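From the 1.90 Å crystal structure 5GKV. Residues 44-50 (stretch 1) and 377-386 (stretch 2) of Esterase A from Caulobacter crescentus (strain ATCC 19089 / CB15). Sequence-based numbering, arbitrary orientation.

Stretch 1 (44-50) RFAFAIE
Stretch 2 (377-386) RLIEAAYASL

A strand and a helix, at least 333 residues apart in sequence wherever they touch, pack side by side in this contact. Arg 44 to Ile 49 form the end of a strand that begins earlier in the chain, with phi between -121° and -140° and psi between 121° and 145°, and Glu 50 leaves it at 49/46. The helix also begins earlier and runs from Arg 377 with phi/psi near -65/-40; its i-to-i+4 hydrogen bonds include Ala 382 N to Leu 378 O at 2.9 Å and Ala 381 N to Arg 377 O at 3.0 Å. The N-to-C directions differ by 32° (signed crossing angle -32°), and the axes come within 10.0 Å.

The register joins two repeats. Alternate strand residues, Phe 45, Phe 47 and Ile 49, pair with Leu 378, Ala 382 and Leu 386, spaced four apart on the other chain segment. The paired CA atoms lie 7.9 Å apart for Phe 45 and Leu 378, 7.4 Å for Phe 47 and Ala 382, and 10.0 Å for Ile 49 and Leu 386. Between the first two pairs, two residues of strand thus keep pace with about one turn of helix.

The bumps on the strand are the rings of Phe 45 and Phe 47; the CA-to-CB bonds of both residues point toward the helix, with chi1 in t (178° and -171°) and chi2 of 74° and 76°. Nearly identical rotamers give both rings a similar attitude, and each offers a face to a CB. Leu 378 CB sits 3.8 Å from the centroid of the Phe 45 ring, 11° off the normal; Ala 382 CB sits 3.6 Å from the centroid of the Phe 47 ring, 14° off. Both are CH-pi contacts. The closest CA pairing falls at Ala 382, where the helix side chain is a single methyl and the Phe 47 ring lies flat against it, CE1 to CB 3.6 Å.

Each ring also meets a branched side chain at its edge. Ile 379 (chi1 m, chi2 t), whose CA-to-CB bond points sideways, brings CG1 to 4.0 Å from Phe 45 CE1, near the ring plane. Leu 386 points toward the strand with chi1 m and chi2 t, and its CD2 lies 4.2 Å from Phe 47 CE2. Leu 378 is likewise m,t. The rings therefore occupy angled hollows, floored by a CB and walled by an aliphatic side chain.

Past Phe 47 the fit loosens. Ile 49 (chi1 m, chi2 t) starts sideways, but its end comes nearer and CD1 reaches 4.4 Å from Leu 386 CD2, so that one leucine methyl touches both strand residues. Around the chain end, Ser 385 N to Ala 382 O and Leu 386 N to Tyr 383 O are each 3.1 Å, and Ser 385 OG, chi1 m, donates to Ala 381 O at 2.9 Å.

No hydrogen bond crosses the contact. Its 340 Å² of buried surface, both sides summed, comes from apolar shape matching: large flat rings on the strand, a small methyl where the backbones draw nearest, and branched residues at the ring edges.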

# COMPACT_ATOMS: atom_id res chain seq x y z
N ARG A 44 -7.70 14.15 0.05
CA ARG A 44 -8.71 13.78 -0.93
C ARG A 44 -9.26 12.42 -0.55
O ARG A 44 -8.50 11.52 -0.15
CB ARG A 44 -8.12 13.77 -2.35
CG ARG A 44 -9.16 13.67 -3.47
CD ARG A 44 -8.48 13.79 -4.83
NE ARG A 44 -9.42 13.90 -5.95
CZ ARG A 44 -9.01 14.03 -7.21
NH1 ARG A 44 -7.70 14.06 -7.48
NH2 ARG A 44 -9.88 14.12 -8.18
N PHE A 45 -10.58 12.27 -0.62
CA PHE A 45 -11.23 11.01 -0.29
C PHE A 45 -12.13 10.64 -1.44
O PHE A 45 -12.95 11.45 -1.88
CB PHE A 45 -12.07 11.09 0.99
CG PHE A 45 -12.78 9.79 1.32
CD1 PHE A 45 -12.08 8.70 1.82
CD2 PHE A 45 -14.16 9.67 1.15
CE1 PHE A 45 -12.74 7.49 2.13
CE2 PHE A 45 -14.83 8.48 1.46
CZ PHE A 45 -14.12 7.39 1.95
N ALA A 46 -12.00 9.41 -1.91
CA ALA A 46 -12.78 8.92 -3.03
C ALA A 46 -13.44 7.61 -2.65
O ALA A 46 -12.81 6.76 -2.00
CB ALA A 46 -11.91 8.74 -4.29
N PHE A 47 -14.69 7.44 -3.07
CA PHE A 47 -15.47 6.24 -2.78
C PHE A 47 -16.12 5.79 -4.07
O PHE A 47 -16.63 6.61 -4.83
CB PHE A 47 -16.52 6.53 -1.68
CG PHE A 47 -17.21 5.31 -1.17
CD1 PHE A 47 -16.57 4.45 -0.29
CD2 PHE A 47 -18.52 5.03 -1.54
CE1 PHE A 47 -17.22 3.33 0.21
CE2 PHE A 47 -19.18 3.90 -1.05
CZ PHE A 47 -18.52 3.05 -0.18
N ALA A 48 -16.07 4.48 -4.33
CA ALA A 48 -16.49 3.93 -5.61
C ALA A 48 -17.45 2.77 -5.41
O ALA A 48 -17.33 2.00 -4.46
CB ALA A 48 -15.28 3.46 -6.45
N ILE A 49 -18.41 2.67 -6.32
CA ILE A 49 -19.39 1.59 -6.33
C ILE A 49 -19.25 0.90 -7.67
O ILE A 49 -19.39 1.54 -8.71
CB ILE A 49 -20.83 2.11 -6.13
CG1 ILE A 49 -20.98 2.74 -4.75
CG2 ILE A 49 -21.83 0.97 -6.32
CD1 ILE A 49 -22.31 3.45 -4.56
N GLU A 50 -18.95 -0.40 -7.63
CA GLU A 50 -18.71 -1.19 -8.83
C GLU A 50 -17.73 -0.50 -9.76
O GLU A 50 -17.96 -0.39 -10.97
CB GLU A 50 -20.03 -1.52 -9.52
CG GLU A 50 -20.98 -2.23 -8.56
CD GLU A 50 -22.33 -2.55 -9.16
OE1 GLU A 50 -22.72 -1.90 -10.14
OE2 GLU A 50 -22.99 -3.46 -8.62
N ARG A 377 -13.25 7.25 9.94
CA ARG A 377 -14.52 7.97 10.04
C ARG A 377 -15.14 8.18 8.66
O ARG A 377 -16.36 8.12 8.50
CB ARG A 377 -14.32 9.33 10.71
CG ARG A 377 -13.99 9.29 12.20
CD ARG A 377 -14.08 10.72 12.80
NE ARG A 377 -12.97 11.58 12.37
CZ ARG A 377 -11.81 11.69 13.03
NH1 ARG A 377 -11.63 11.01 14.17
NH2 ARG A 377 -10.85 12.48 12.58
N LEU A 378 -14.30 8.46 7.65
CA LEU A 378 -14.82 8.68 6.30
C LEU A 378 -15.42 7.40 5.72
O LEU A 378 -16.52 7.41 5.16
CB LEU A 378 -13.71 9.21 5.38
CG LEU A 378 -13.28 10.66 5.63
CD1 LEU A 378 -11.96 10.99 4.90
CD2 LEU A 378 -14.41 11.64 5.21
N ILE A 379 -14.70 6.29 5.87
CA ILE A 379 -15.18 5.01 5.35
C ILE A 379 -16.46 4.59 6.07
O ILE A 379 -17.40 4.07 5.46
CB ILE A 379 -14.07 3.95 5.46
CG1 ILE A 379 -12.89 4.32 4.54
CG2 ILE A 379 -14.60 2.55 5.10
CD1 ILE A 379 -11.62 3.52 4.81
N GLU A 380 -16.51 4.82 7.38
CA GLU A 380 -17.71 4.45 8.12
C GLU A 380 -18.90 5.30 7.69
O GLU A 380 -20.02 4.78 7.53
CB GLU A 380 -17.43 4.56 9.63
CG GLU A 380 -16.43 3.48 10.08
CD GLU A 380 -16.14 3.47 11.57
OE1 GLU A 380 -16.35 4.51 12.22
OE2 GLU A 380 -15.70 2.42 12.09
N ALA A 381 -18.68 6.59 7.43
CA ALA A 381 -19.75 7.42 6.91
C ALA A 381 -20.21 6.96 5.53
O ALA A 381 -21.41 7.02 5.21
CB ALA A 381 -19.31 8.88 6.84
N ALA A 382 -19.27 6.53 4.69
CA ALA A 382 -19.65 6.07 3.36
C ALA A 382 -20.52 4.82 3.46
O ALA A 382 -21.56 4.72 2.80
CB ALA A 382 -18.40 5.80 2.52
N TYR A 383 -20.11 3.86 4.30
CA TYR A 383 -20.91 2.64 4.47
C TYR A 383 -22.27 2.94 5.09
O TYR A 383 -23.27 2.30 4.74
CB TYR A 383 -20.16 1.62 5.32
CG TYR A 383 -19.25 0.70 4.51
CD1 TYR A 383 -17.90 1.01 4.35
CD2 TYR A 383 -19.75 -0.46 3.93
CE1 TYR A 383 -17.06 0.17 3.61
CE2 TYR A 383 -18.92 -1.30 3.19
CZ TYR A 383 -17.58 -0.98 3.04
OH TYR A 383 -16.76 -1.80 2.32
N ALA A 384 -22.33 3.89 6.04
CA ALA A 384 -23.61 4.25 6.65
C ALA A 384 -24.54 4.94 5.67
O ALA A 384 -25.73 5.10 5.97
CB ALA A 384 -23.39 5.15 7.87
N SER A 385 -24.03 5.36 4.52
CA SER A 385 -24.83 5.98 3.48
C SER A 385 -25.41 4.98 2.50
O SER A 385 -26.25 5.35 1.67
CB SER A 385 -23.99 7.01 2.71
OG SER A 385 -23.55 8.03 3.60
N LEU A 386 -24.98 3.72 2.57
CA LEU A 386 -25.42 2.71 1.61
C LEU A 386 -26.80 2.19 1.99
O LEU A 386 -27.60 1.89 1.11
CB LEU A 386 -24.41 1.55 1.55
CG LEU A 386 -23.01 1.95 1.06
CD1 LEU A 386 -22.01 0.81 1.18
CD2 LEU A 386 -23.07 2.43 -0.36